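Local atomic coordinates of EDD domain protein, DegV family (Ruminococcus gnavus, PDB entry 3JR7), a protein that belongs to the DegV family and probably binds lipids, though its precise biological role remains unknown. Residues 50-55 / 72-77; 27-32 / 283-288; 43-48 / 86-91; 259-264 / 276-281. All coordinates share one frame; numbering follows the deposited sequence.

In the fold
Contacts 2 and 3 lie close together, their centres about 14 Å apart, and they touch: Ser28 of contact 2 probably hydrogen-bonds through OG to the backbone N of Leu47 in contact 3. Contact 2 also meets contact 4, about 15 Å away between centres, where Thr286 and Thr281 pair through their hydroxyls. It therefore stands between the two sheets of the chain. Contacts 3 and 4, their centres about 28 Å apart, lie on opposite sides of the chain's centre. Contact 1 shares strand 42-51 with contact 3, but their centres are about 24 Å apart and contact 1 is peripheral. The pocket marked by a polyether includes Leu47 of contact 3 and Ser285 and Tyr288 of contact 2.

Contact 1: residues 50-55 / 72-77; sequences QIEDTQ and AESTSC
Ile51 and Glu52 stand at the head of a tight hairpin and face the chain where it leaves helix 64-73, with CA of Glu52 6.9 Å from CA of Ser74. A type II' beta turn runs from Ile51 to Thr54, closed by backbone hydrogen bonds in both directions between these two residues. On the other segment, Ser74 is the first residue after the helix to abandon helical torsions, and the chain then continues as a loop to Cys77. No hydrogen bond crosses between the segments, so the contact rests on side-chain packing. Ser74 is buried at its middle: its CB meets CG2 of Ile51 at 3.4 Å, a tight carbon contact, and the CD of Glu52 at 3.5 Å. The type II' turn is a common two-residue link in a beta hairpin, and here it joins the antiparallel strands 42-51 and 54-57 of a mixed sheet. The CG2 branch of Ile51 lies anti to its backbone N and reaches Ser74, while the side chain also packs on Leu67, Lys70 and Ile71 of helix 64-73. Glu52 is extended beyond CG (chi2 176°), which sets CD against CB of Ser74; OE2 lies 3.8 Å from N of Thr75. OE1 makes a long, weak ion pair with NZ of Lys70. Nearer its base, CG approaches OG of Ser76 at 3.7 Å. The hydroxyl of Ser74 turns back and donates to O of Ser76 over 2.6 Å, in the carbonyl plane on a lone pair, which fixes the rotation of this buried side chain.

Contact 2: residues 27-32 / 283-288; sequences DSCGEF and GISTVY
The OG of Ser285 donates a hydrogen bond to OE2 of Glu31 over 2.8 Å, meeting the carboxylate on its syn side and 16° out of its plane. OE2 is gripped a second time by the backbone N of Ser282, just ahead of helix 283-289, while OE1 takes a hydrogen bond with Ser140, so both oxygens of this buried carboxylate are engaged. Glu31 reaches the helix because its chain bends at chi2 (73°). An alanine in place of Glu31 would probably leave the hydroxyl of Ser285 and the N-H of Ser282 without this acceptor and open a gap beside the helix start. Next to this bond, OG of Ser285 also lies 3.2 Å from O of Cys29 and 3.4 Å from SG of Cys29. The Cys29 side chain, with SG anti to its backbone N, rests against Ile284, its SG 3.9 Å from CG2 of Ile284. The other branch of Ile284, through CG1, approaches OG of Ser28 at 4.0 Å, and that hydroxyl is hydrogen-bonded to OD2 of Asp58. A type I beta turn from Asp27 to Gly30 shapes the loop, closed by the bond from N of Gly30 to O of Asp27 at 3.1 Å. Ser285 and Tyr288 belong to the pocket marked by a polyether, probably from the crystallisation liquor, which also comes within about 4 Å of the Ile284 side chain. The loop follows strand 22-27 and precedes helix 34-39, and helix 283-289 packs beside it with Ile284 also touching Leu47 and Ile49 of strand 42-51.

Contact 3: residues 43-48 / 86-91; sequences EHVALG and ERYMES
Val45 sets its CG1 methyl over one face of the Tyr88 ring in a CH-pi contact, 4.2 Å from the ring centroid and 12° off the normal. Here helix 85-92 packs on the mixed beta-sheet of an alpha/beta fold, running nearly antiparallel to strand 42-51 with the segment axes at 162°. The CG1 branch lies anti to the backbone N, which points it at the helix, whereas CG2 reaches the side chain of Ser91. Tyr88 in turn has its OH hydrogen-bonded to OG of Ser111 and packs on Pro83 and on strand 98-103. Two residues earlier on the strand, the carboxylate of Glu43, paired with Lys23 in a salt bridge, brings OE2 to 3.6 Å from CB of Ser91. The hydroxyl of Ser91 donates to O of Tyr88 within its own helix over 2.7 Å. Beyond Val45, Arg87 bends at chi2 and chi3 and donates from NH1 to O of Ala46 over 3.0 Å, with an N-H...O angle of 162° and the acceptor in the guanidinium plane. A water gives that same O of Ala46 a further hydrogen bond of 2.8 Å and weakly accepts one from NH2 of Arg87.

Contact 4: residues 259-264 / 276-281; sequences RAKEVQ and SFIVDT
Ile278 points from the strand at helix 257-270 and lies between Ala260 and Gln264. Its CG2, anti to the backbone N, meets CB of Ala260 at 3.7 Å, while CD1 lies 3.7 Å from OE1 of Gln264. Against the Gln264 side chain Ile278 runs at a slant, and it crosses Lys261 at about a right angle, with CD1 4.0 Å from CG of Lys261. Gln264 is fully extended, its CG anti to the backbone N (chi1 -175°), and its amide comes down on the strand. There NE2 donates to OG of Ser276 over 2.9 Å, at a bent N-H...O angle of 143° and with the hydroxyl oxygen tilted 26° from the amide plane. An alanine at Gln264 would probably leave the Ser276 hydroxyl without this donor and remove part of the packing on CD1 of Ile278. Phe277, alternating with these residues, turns away from the helix and packs on helix 141-155, and Ala260 also touches Ile294 of strand 294-297. The axes of the helix and strand segments approach to 9.5 Å and run nearly antiparallel, as expected of a beta-alpha-beta crossover, here joining the parallel strands 248-253 and 275-280 through helix 257-270.

Contact 1: residues 50-55 / 72-77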
loop_
_atom_site.group_PDB
_atom_site.type_symbol
_atom_site.label_atom_id
_atom_site.label_comp_id
_atom_site.label_asym_id
_atom_site.label_seq_id
_atom_site.Cartn_x
_atom_site.Cartn_y
_atom_site.Cartn_z
ATOM N N GLN A 50 14.798 0.916 -10.070
ATOM C CA GLN A 50 15.968 1.319 -10.852
ATOM C C GLN A 50 16.608 2.590 -10.273
ATOM O O GLN A 50 15.973 3.640 -10.202
ATOM C CB GLN A 50 15.537 1.541 -12.306
ATOM C CG GLN A 50 14.827 0.276 -12.883
ATOM C CD GLN A 50 13.279 0.285 -12.755
ATOM O OE1 GLN A 50 12.641 1.340 -12.846
ATOM N NE2 GLN A 50 12.686 -0.899 -12.614
ATOM N N ILE A 51 17.861 2.471 -9.837
ATOM C CA ILE A 51 18.625 3.592 -9.272
ATOM C C ILE A 51 20.016 3.563 -9.929
ATOM O O ILE A 51 20.759 2.605 -9.765
ATOM C CB ILE A 51 18.807 3.492 -7.757
ATOM C CG1 ILE A 51 17.453 3.473 -7.057
ATOM C CG2 ILE A 51 19.624 4.720 -7.241
ATOM C CD1 ILE A 51 17.488 2.864 -5.693
ATOM N N GLU A 52 20.309 4.575 -10.715
ATOM C CA GLU A 52 21.571 4.621 -11.488
ATOM C C GLU A 52 21.670 3.372 -12.364
ATOM O O GLU A 52 20.814 3.218 -13.231
ATOM C CB GLU A 52 22.756 4.859 -10.548
ATOM C CG GLU A 52 22.687 6.266 -9.993
ATOM C CD GLU A 52 23.764 6.596 -8.959
ATOM O OE1 GLU A 52 24.201 5.698 -8.173
ATOM O OE2 GLU A 52 24.130 7.792 -8.934
ATOM N N ASP A 53 22.640 2.482 -12.152
ATOM C CA ASP A 53 22.787 1.281 -13.033
ATOM C C ASP A 53 22.369 0.022 -12.347
ATOM O O ASP A 53 22.603 -1.103 -12.858
ATOM C CB ASP A 53 24.244 1.112 -13.468
ATOM C CG ASP A 53 24.704 2.234 -14.348
ATOM O OD1 ASP A 53 24.140 2.391 -15.469
ATOM O OD2 ASP A 53 25.620 2.969 -13.892
ATOM N N THR A 54 21.797 0.188 -11.163
ATOM C CA THR A 54 21.314 -0.924 -10.424
ATOM C C THR A 54 19.827 -1.069 -10.792
ATOM O O THR A 54 19.082 -0.107 -10.910
ATOM C CB THR A 54 21.510 -0.714 -8.915
ATOM O OG1 THR A 54 22.894 -0.431 -8.661
ATOM C CG2 THR A 54 21.064 -1.952 -8.144
ATOM N N GLN A 55 19.450 -2.301 -11.028
ATOM C CA GLN A 55 18.103 -2.650 -11.334
ATOM C C GLN A 55 17.858 -3.743 -10.370
ATOM O O GLN A 55 18.572 -4.757 -10.429
ATOM C CB GLN A 55 18.023 -3.270 -12.699
ATOM C CG GLN A 55 17.831 -2.347 -13.796
ATOM C CD GLN A 55 17.769 -3.119 -15.090
ATOM O OE1 GLN A 55 17.443 -4.326 -15.093
ATOM N NE2 GLN A 55 18.103 -2.458 -16.196
ATOM N N ALA A 72 20.477 7.168 -0.845
ATOM C CA ALA A 72 21.202 8.305 -0.236
ATOM C C ALA A 72 22.430 8.670 -1.086
ATOM O O ALA A 72 22.757 9.850 -1.260
ATOM C CB ALA A 72 21.590 7.964 1.188
ATOM N N GLU A 73 23.085 7.653 -1.637
ATOM C CA GLU A 73 24.288 7.844 -2.477
ATOM C C GLU A 73 23.988 8.399 -3.833
ATOM O O GLU A 73 24.748 9.209 -4.345
ATOM C CB GLU A 73 25.005 6.517 -2.689
ATOM C CG GLU A 73 25.749 6.120 -1.470
ATOM C CD GLU A 73 25.897 4.624 -1.313
ATOM O OE1 GLU A 73 25.939 3.893 -2.350
ATOM O OE2 GLU A 73 25.941 4.198 -0.136
ATOM N N SER A 74 22.890 7.945 -4.426
ATOM C CA SER A 74 22.556 8.342 -5.768
ATOM C C SER A 74 22.018 9.761 -5.863
ATOM O O SER A 74 20.989 10.120 -5.269
ATOM C CB SER A 74 21.504 7.402 -6.361
ATOM O OG SER A 74 20.898 8.047 -7.461
ATOM N N THR A 75 22.649 10.533 -6.718
ATOM C CA THR A 75 22.224 11.889 -6.953
ATOM C C THR A 75 20.944 11.918 -7.793
ATOM O O THR A 75 20.099 12.791 -7.610
ATOM C CB THR A 75 23.329 12.691 -7.672
ATOM O OG1 THR A 75 22.781 13.942 -8.077
ATOM C CG2 THR A 75 23.820 11.961 -8.889
ATOM N N SER A 76 20.773 10.962 -8.693
ATOM C CA SER A 76 19.537 10.928 -9.442
ATOM C C SER A 76 18.431 10.128 -8.689
ATOM O O SER A 76 18.651 9.153 -7.969
ATOM C CB SER A 76 19.772 10.364 -10.823
ATOM O OG SER A 76 20.390 9.106 -10.677
ATOM N N CYS A 77 17.235 10.619 -8.877
ATOM C CA CYS A 77 16.034 10.087 -8.300
ATOM C C CYS A 77 15.746 8.622 -8.729
ATOM O O CYS A 77 15.934 8.259 -9.891
ATOM C CB CYS A 77 14.950 11.020 -8.793
ATOM S SG CYS A 77 13.469 10.672 -8.067
#

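Contact 2: residues 27-32 / 283-288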
loop_
_atom_site.group_PDB
_atom_site.type_symbol
_atom_site.label_atom_id
_atom_site.label_comp_id
_atom_site.label_asym_id
_atom_site.label_seq_id
_atom_site.Cartn_x
_atom_site.Cartn_y
_atom_site.Cartn_z
ATOM N N ASP A 27 0.610 -6.794 -5.180
ATOM C CA ASP A 27 1.859 -6.290 -5.715
ATOM C C ASP A 27 2.786 -5.917 -4.555
ATOM O O ASP A 27 2.351 -5.805 -3.409
ATOM C CB ASP A 27 1.699 -5.162 -6.756
ATOM C CG ASP A 27 1.191 -3.841 -6.171
ATOM O OD1 ASP A 27 1.496 -3.481 -5.002
ATOM O OD2 ASP A 27 0.549 -3.109 -6.948
ATOM N N SER A 28 4.083 -5.800 -4.842
ATOM C CA SER A 28 5.090 -5.837 -3.761
ATOM C C SER A 28 5.040 -4.566 -2.891
ATOM O O SER A 28 5.566 -4.527 -1.814
ATOM C CB SER A 28 6.475 -6.039 -4.344
ATOM O OG SER A 28 6.834 -4.955 -5.142
ATOM N N CYS A 29 4.352 -3.541 -3.358
ATOM C CA CYS A 29 4.182 -2.335 -2.540
ATOM C C CYS A 29 3.458 -2.662 -1.242
ATOM O O CYS A 29 3.795 -2.127 -0.173
ATOM C CB CYS A 29 3.470 -1.230 -3.325
ATOM S SG CYS A 29 3.441 0.315 -2.409
ATOM N N GLY A 30 2.509 -3.581 -1.316
ATOM C CA GLY A 30 1.713 -3.934 -0.171
ATOM C C GLY A 30 2.476 -4.813 0.779
ATOM O O GLY A 30 2.782 -5.956 0.410
ATOM N N GLU A 31 2.739 -4.326 2.002
ATOM C CA GLU A 31 3.563 -5.082 2.951
ATOM C C GLU A 31 2.830 -6.310 3.470
ATOM O O GLU A 31 1.641 -6.270 3.579
ATOM C CB GLU A 31 3.970 -4.204 4.165
ATOM C CG GLU A 31 4.920 -3.061 3.903
ATOM C CD GLU A 31 4.311 -1.888 3.165
ATOM O OE1 GLU A 31 3.051 -1.740 3.156
ATOM O OE2 GLU A 31 5.110 -1.099 2.615
ATOM N N PHE A 32 3.537 -7.405 3.778
ATOM C CA PHE A 32 2.954 -8.544 4.530
ATOM C C PHE A 32 3.447 -8.542 5.954
ATOM O O PHE A 32 4.635 -8.357 6.177
ATOM C CB PHE A 32 3.335 -9.917 3.946
ATOM C CG PHE A 32 2.710 -10.230 2.599
ATOM C CD1 PHE A 32 1.721 -9.421 2.035
ATOM C CD2 PHE A 32 3.134 -11.346 1.897
ATOM C CE1 PHE A 32 1.189 -9.729 0.789
ATOM C CE2 PHE A 32 2.605 -11.666 0.699
ATOM C CZ PHE A 32 1.621 -10.839 0.117
ATOM N N GLY A 283 9.938 -2.427 -0.419
ATOM C CA GLY A 283 10.857 -1.747 -1.339
ATOM C C GLY A 283 10.224 -0.555 -2.035
ATOM O O GLY A 283 10.777 0.561 -2.036
ATOM N N ILE A 284 9.056 -0.768 -2.667
ATOM C CA ILE A 284 8.415 0.372 -3.357
ATOM C C ILE A 284 7.993 1.462 -2.353
ATOM O O ILE A 284 8.194 2.648 -2.600
ATOM C CB ILE A 284 7.223 -0.105 -4.183
ATOM C CG1 ILE A 284 7.728 -1.021 -5.314
ATOM C CG2 ILE A 284 6.429 1.085 -4.749
ATOM C CD1 ILE A 284 8.591 -0.319 -6.376
ATOM N N SER A 285 7.459 1.053 -1.214
ATOM C CA SER A 285 7.066 1.993 -0.182
ATOM C C SER A 285 8.269 2.812 0.318
ATOM O O SER A 285 8.178 4.026 0.503
ATOM C CB SER A 285 6.362 1.257 0.964
ATOM O OG SER A 285 5.061 0.741 0.570
ATOM N N THR A 286 9.399 2.131 0.534
ATOM C CA THR A 286 10.639 2.806 0.907
ATOM C C THR A 286 11.081 3.814 -0.138
ATOM O O THR A 286 11.401 4.965 0.202
ATOM C CB THR A 286 11.725 1.786 1.151
ATOM O OG1 THR A 286 11.370 1.036 2.331
ATOM C CG2 THR A 286 13.083 2.454 1.270
ATOM N N VAL A 287 11.052 3.422 -1.413
ATOM C CA VAL A 287 11.476 4.327 -2.466
ATOM C C VAL A 287 10.683 5.639 -2.474
ATOM O O VAL A 287 11.256 6.724 -2.627
ATOM C CB VAL A 287 11.388 3.643 -3.841
ATOM C CG1 VAL A 287 11.540 4.656 -4.974
ATOM C CG2 VAL A 287 12.466 2.499 -3.962
ATOM N N TYR A 288 9.363 5.558 -2.325
ATOM C CA TYR A 288 8.508 6.751 -2.372
ATOM C C TYR A 288 8.312 7.431 -1.012
ATOM O O TYR A 288 8.130 8.652 -0.957
ATOM C CB TYR A 288 7.178 6.421 -3.075
ATOM C CG TYR A 288 7.407 6.208 -4.565
ATOM C CD1 TYR A 288 7.585 7.299 -5.419
ATOM C CD2 TYR A 288 7.566 4.960 -5.099
ATOM C CE1 TYR A 288 7.798 7.144 -6.749
ATOM C CE2 TYR A 288 7.818 4.776 -6.494
ATOM C CZ TYR A 288 7.936 5.877 -7.295
ATOM O OH TYR A 288 8.212 5.778 -8.652
#

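Contact 3: residues 43-48 / 86-91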
loop_
_atom_site.group_PDB
_atom_site.type_symbol
_atom_site.label_atom_id
_atom_site.label_comp_id
_atom_site.label_asym_id
_atom_site.label_seq_id
_atom_site.Cartn_x
_atom_site.Cartn_y
_atom_site.Cartn_z
ATOM N N GLU A 43 0.498 -14.014 -1.809
ATOM C CA GLU A 43 1.639 -14.084 -2.699
ATOM C C GLU A 43 1.924 -12.714 -3.259
ATOM O O GLU A 43 0.989 -11.994 -3.637
ATOM C CB GLU A 43 1.342 -15.044 -3.860
ATOM C CG GLU A 43 2.389 -15.053 -4.910
ATOM C CD GLU A 43 2.148 -16.061 -6.048
ATOM O OE1 GLU A 43 1.533 -17.097 -5.817
ATOM O OE2 GLU A 43 2.640 -15.810 -7.172
ATOM N N HIS A 44 3.195 -12.344 -3.332
ATOM C CA HIS A 44 3.576 -11.059 -3.912
ATOM C C HIS A 44 3.883 -11.258 -5.393
ATOM O O HIS A 44 4.406 -12.288 -5.783
ATOM C CB HIS A 44 4.858 -10.455 -3.283
ATOM C CG HIS A 44 4.654 -9.745 -1.977
ATOM N ND1 HIS A 44 3.712 -8.740 -1.810
ATOM C CD2 HIS A 44 5.343 -9.811 -0.813
ATOM C CE1 HIS A 44 3.800 -8.254 -0.586
ATOM N NE2 HIS A 44 4.769 -8.901 0.050
ATOM N N VAL A 45 3.601 -10.226 -6.175
ATOM C CA VAL A 45 4.117 -10.018 -7.519
ATOM C C VAL A 45 4.973 -8.773 -7.468
ATOM O O VAL A 45 4.490 -7.677 -7.093
ATOM C CB VAL A 45 2.971 -9.917 -8.564
ATOM C CG1 VAL A 45 3.477 -9.503 -9.918
ATOM C CG2 VAL A 45 2.289 -11.276 -8.671
ATOM N N ALA A 46 6.253 -8.931 -7.805
ATOM C CA ALA A 46 7.266 -7.901 -7.559
ATOM C C ALA A 46 7.275 -6.817 -8.599
ATOM O O ALA A 46 7.142 -7.088 -9.816
ATOM C CB ALA A 46 8.672 -8.554 -7.464
ATOM N N LEU A 47 7.402 -5.580 -8.124
ATOM C CA LEU A 47 7.742 -4.466 -8.986
ATOM C C LEU A 47 9.250 -4.368 -9.158
ATOM O O LEU A 47 10.006 -5.034 -8.449
ATOM C CB LEU A 47 7.221 -3.144 -8.396
ATOM C CG LEU A 47 5.754 -2.841 -8.634
ATOM C CD1 LEU A 47 4.838 -3.513 -7.576
ATOM C CD2 LEU A 47 5.534 -1.324 -8.726
ATOM N N GLY A 48 9.677 -3.534 -10.099
ATOM C CA GLY A 48 11.117 -3.237 -10.308
ATOM C C GLY A 48 11.529 -1.906 -9.716
ATOM O O GLY A 48 10.726 -0.989 -9.643
ATOM N N GLU A 86 2.358 -10.538 -17.931
ATOM C CA GLU A 86 2.693 -11.942 -18.025
ATOM C C GLU A 86 2.991 -12.505 -16.659
ATOM O O GLU A 86 2.616 -13.632 -16.376
ATOM C CB GLU A 86 3.886 -12.152 -18.960
ATOM C CG GLU A 86 3.510 -11.856 -20.433
ATOM C CD GLU A 86 3.374 -10.339 -20.764
ATOM O OE1 GLU A 86 3.995 -9.489 -20.062
ATOM O OE2 GLU A 86 2.680 -10.022 -21.779
ATOM N N ARG A 87 3.662 -11.721 -15.813
ATOM C CA ARG A 87 3.881 -12.151 -14.458
ATOM C C ARG A 87 2.565 -12.314 -13.695
ATOM O O ARG A 87 2.434 -13.214 -12.878
ATOM C CB ARG A 87 4.745 -11.172 -13.688
ATOM C CG ARG A 87 5.755 -11.861 -12.793
ATOM C CD ARG A 87 7.179 -11.740 -13.399
ATOM N NE ARG A 87 7.295 -10.386 -13.951
ATOM C CZ ARG A 87 7.263 -9.249 -13.230
ATOM N NH1 ARG A 87 7.180 -9.279 -11.873
ATOM N NH2 ARG A 87 7.322 -8.081 -13.890
ATOM N N TYR A 88 1.618 -11.409 -13.904
ATOM C CA TYR A 88 0.340 -11.538 -13.212
ATOM C C TYR A 88 -0.379 -12.790 -13.696
ATOM O O TYR A 88 -0.901 -13.587 -12.898
ATOM C CB TYR A 88 -0.507 -10.303 -13.423
ATOM C CG TYR A 88 -0.255 -9.177 -12.444
ATOM C CD1 TYR A 88 -0.628 -9.308 -11.100
ATOM C CD2 TYR A 88 0.234 -7.933 -12.880
ATOM C CE1 TYR A 88 -0.445 -8.302 -10.228
ATOM C CE2 TYR A 88 0.369 -6.876 -11.993
ATOM C CZ TYR A 88 0.040 -7.094 -10.668
ATOM O OH TYR A 88 0.161 -6.085 -9.768
HETATM N N MSE A 89 -0.380 -12.975 -15.022
HETATM C CA MSE A 89 -1.012 -14.179 -15.590
HETATM C C MSE A 89 -0.484 -15.457 -14.972
HETATM O O MSE A 89 -1.252 -16.338 -14.586
HETATM C CB MSE A 89 -0.855 -14.242 -17.114
HETATM C CG MSE A 89 -1.634 -15.422 -17.720
HETATM SE SE MSE A 89 -1.105 -15.800 -19.558
HETATM C CE MSE A 89 0.437 -16.935 -19.111
ATOM N N GLU A 90 0.823 -15.565 -14.876
ATOM C CA GLU A 90 1.433 -16.757 -14.306
ATOM C C GLU A 90 1.028 -16.962 -12.840
ATOM O O GLU A 90 0.836 -18.096 -12.402
ATOM C CB GLU A 90 2.965 -16.691 -14.448
ATOM C CG GLU A 90 3.435 -16.752 -15.918
ATOM C CD GLU A 90 4.898 -16.302 -16.153
ATOM O OE1 GLU A 90 5.645 -16.112 -15.160
ATOM O OE2 GLU A 90 5.286 -16.139 -17.347
ATOM N N SER A 91 0.869 -15.879 -12.082
ATOM C CA SER A 91 0.429 -15.993 -10.686
ATOM C C SER A 91 -1.024 -16.457 -10.572
ATOM O O SER A 91 -1.423 -17.016 -9.554
ATOM C CB SER A 91 0.616 -14.679 -9.933
ATOM O OG SER A 91 -0.405 -13.707 -10.274
HETATM O O HOH W 1 8.884 -6.402 -11.939
#

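Contact 4: residues 259-264 / 276-281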
loop_
_atom_site.group_PDB
_atom_site.type_symbol
_atom_site.label_atom_id
_atom_site.label_comp_id
_atom_site.label_asym_id
_atom_site.label_seq_id
_atom_site.Cartn_x
_atom_site.Cartn_y
_atom_site.Cartn_z
ATOM N N ARG A 259 8.811 6.635 15.928
ATOM C CA ARG A 259 7.809 7.523 15.344
ATOM C C ARG A 259 6.491 6.767 15.021
ATOM O O ARG A 259 5.418 7.271 15.289
ATOM C CB ARG A 259 8.383 8.171 14.113
ATOM C CG ARG A 259 7.446 9.153 13.451
ATOM C CD ARG A 259 8.159 9.806 12.281
ATOM N NE ARG A 259 9.212 10.653 12.801
ATOM C CZ ARG A 259 10.277 11.086 12.132
ATOM N NH1 ARG A 259 10.508 10.740 10.874
ATOM N NH2 ARG A 259 11.123 11.896 12.749
ATOM N N ALA A 260 6.578 5.549 14.486
ATOM C CA ALA A 260 5.391 4.733 14.289
ATOM C C ALA A 260 4.631 4.499 15.607
ATOM O O ALA A 260 3.392 4.624 15.679
ATOM C CB ALA A 260 5.749 3.389 13.625
ATOM N N LYS A 261 5.358 4.159 16.648
ATOM C CA LYS A 261 4.726 3.924 17.946
ATOM C C LYS A 261 4.031 5.163 18.512
ATOM O O LYS A 261 2.979 5.055 19.128
ATOM C CB LYS A 261 5.759 3.380 18.949
ATOM C CG LYS A 261 6.048 1.900 18.686
ATOM C CD LYS A 261 7.002 1.314 19.672
ATOM C CE LYS A 261 7.525 -0.068 19.252
ATOM N NZ LYS A 261 6.433 -1.009 18.814
ATOM N N GLU A 262 4.628 6.323 18.297
ATOM C CA GLU A 262 4.046 7.583 18.763
ATOM C C GLU A 262 2.752 7.895 18.002
ATOM O O GLU A 262 1.755 8.302 18.585
ATOM C CB GLU A 262 5.057 8.726 18.616
ATOM C CG GLU A 262 4.529 10.111 18.946
ATOM C CD GLU A 262 4.055 10.235 20.419
ATOM O OE1 GLU A 262 4.264 9.293 21.230
ATOM O OE2 GLU A 262 3.452 11.278 20.754
ATOM N N VAL A 263 2.749 7.653 16.691
ATOM C CA VAL A 263 1.529 7.815 15.902
ATOM C C VAL A 263 0.448 6.892 16.402
ATOM O O VAL A 263 -0.687 7.313 16.560
ATOM C CB VAL A 263 1.812 7.620 14.384
ATOM C CG1 VAL A 263 0.524 7.536 13.575
ATOM C CG2 VAL A 263 2.711 8.751 13.930
ATOM N N GLN A 264 0.814 5.648 16.713
ATOM C CA GLN A 264 -0.145 4.692 17.176
ATOM C C GLN A 264 -0.785 5.215 18.485
ATOM O O GLN A 264 -2.034 5.145 18.681
ATOM C CB GLN A 264 0.537 3.333 17.331
ATOM C CG GLN A 264 -0.355 2.153 17.696
ATOM C CD GLN A 264 0.437 0.905 17.864
ATOM O OE1 GLN A 264 1.455 0.912 18.569
ATOM N NE2 GLN A 264 0.040 -0.174 17.154
ATOM N N SER A 276 -4.604 -2.833 15.813
ATOM C CA SER A 276 -3.685 -2.158 14.915
ATOM C C SER A 276 -2.352 -2.884 14.821
ATOM O O SER A 276 -1.990 -3.694 15.686
ATOM C CB SER A 276 -3.470 -0.700 15.353
ATOM O OG SER A 276 -2.736 -0.648 16.577
ATOM N N PHE A 277 -1.613 -2.573 13.771
ATOM C CA PHE A 277 -0.314 -3.080 13.661
ATOM C C PHE A 277 0.583 -2.136 12.923
ATOM O O PHE A 277 0.111 -1.252 12.193
ATOM C CB PHE A 277 -0.358 -4.442 12.971
ATOM C CG PHE A 277 -0.825 -4.392 11.554
ATOM C CD1 PHE A 277 0.074 -4.148 10.522
ATOM C CD2 PHE A 277 -2.156 -4.618 11.248
ATOM C CE1 PHE A 277 -0.352 -4.107 9.202
ATOM C CE2 PHE A 277 -2.590 -4.613 9.884
ATOM C CZ PHE A 277 -1.685 -4.340 8.893
ATOM N N ILE A 278 1.893 -2.359 13.109
ATOM C CA ILE A 278 2.954 -1.567 12.510
ATOM C C ILE A 278 3.849 -2.459 11.675
ATOM O O ILE A 278 4.187 -3.579 12.107
ATOM C CB ILE A 278 3.820 -0.890 13.624
ATOM C CG1 ILE A 278 2.988 0.119 14.442
ATOM C CG2 ILE A 278 5.008 -0.216 13.035
ATOM C CD1 ILE A 278 3.744 0.712 15.667
ATOM N N VAL A 279 4.242 -1.996 10.500
ATOM C CA VAL A 279 5.163 -2.731 9.618
ATOM C C VAL A 279 6.215 -1.833 9.039
ATOM O O VAL A 279 6.007 -0.616 8.903
ATOM C CB VAL A 279 4.473 -3.388 8.404
ATOM C CG1 VAL A 279 3.702 -4.512 8.847
ATOM C CG2 VAL A 279 3.617 -2.340 7.588
ATOM N N ASP A 280 7.332 -2.453 8.664
ATOM C CA ASP A 280 8.382 -1.801 7.914
ATOM C C ASP A 280 7.937 -1.668 6.491
ATOM O O ASP A 280 7.314 -2.578 5.944
ATOM C CB ASP A 280 9.687 -2.595 7.946
ATOM C CG ASP A 280 10.289 -2.640 9.345
ATOM O OD1 ASP A 280 10.830 -1.621 9.764
ATOM O OD2 ASP A 280 10.126 -3.657 10.029
ATOM N N THR A 281 8.272 -0.546 5.890
ATOM C CA THR A 281 7.901 -0.312 4.498
ATOM C C THR A 281 8.563 -1.319 3.515
ATOM O O THR A 281 9.731 -1.705 3.660
ATOM C CB THR A 281 8.272 1.083 4.046
ATOM O OG1 THR A 281 9.597 1.389 4.477
ATOM C CG2 THR A 281 7.305 2.130 4.590
#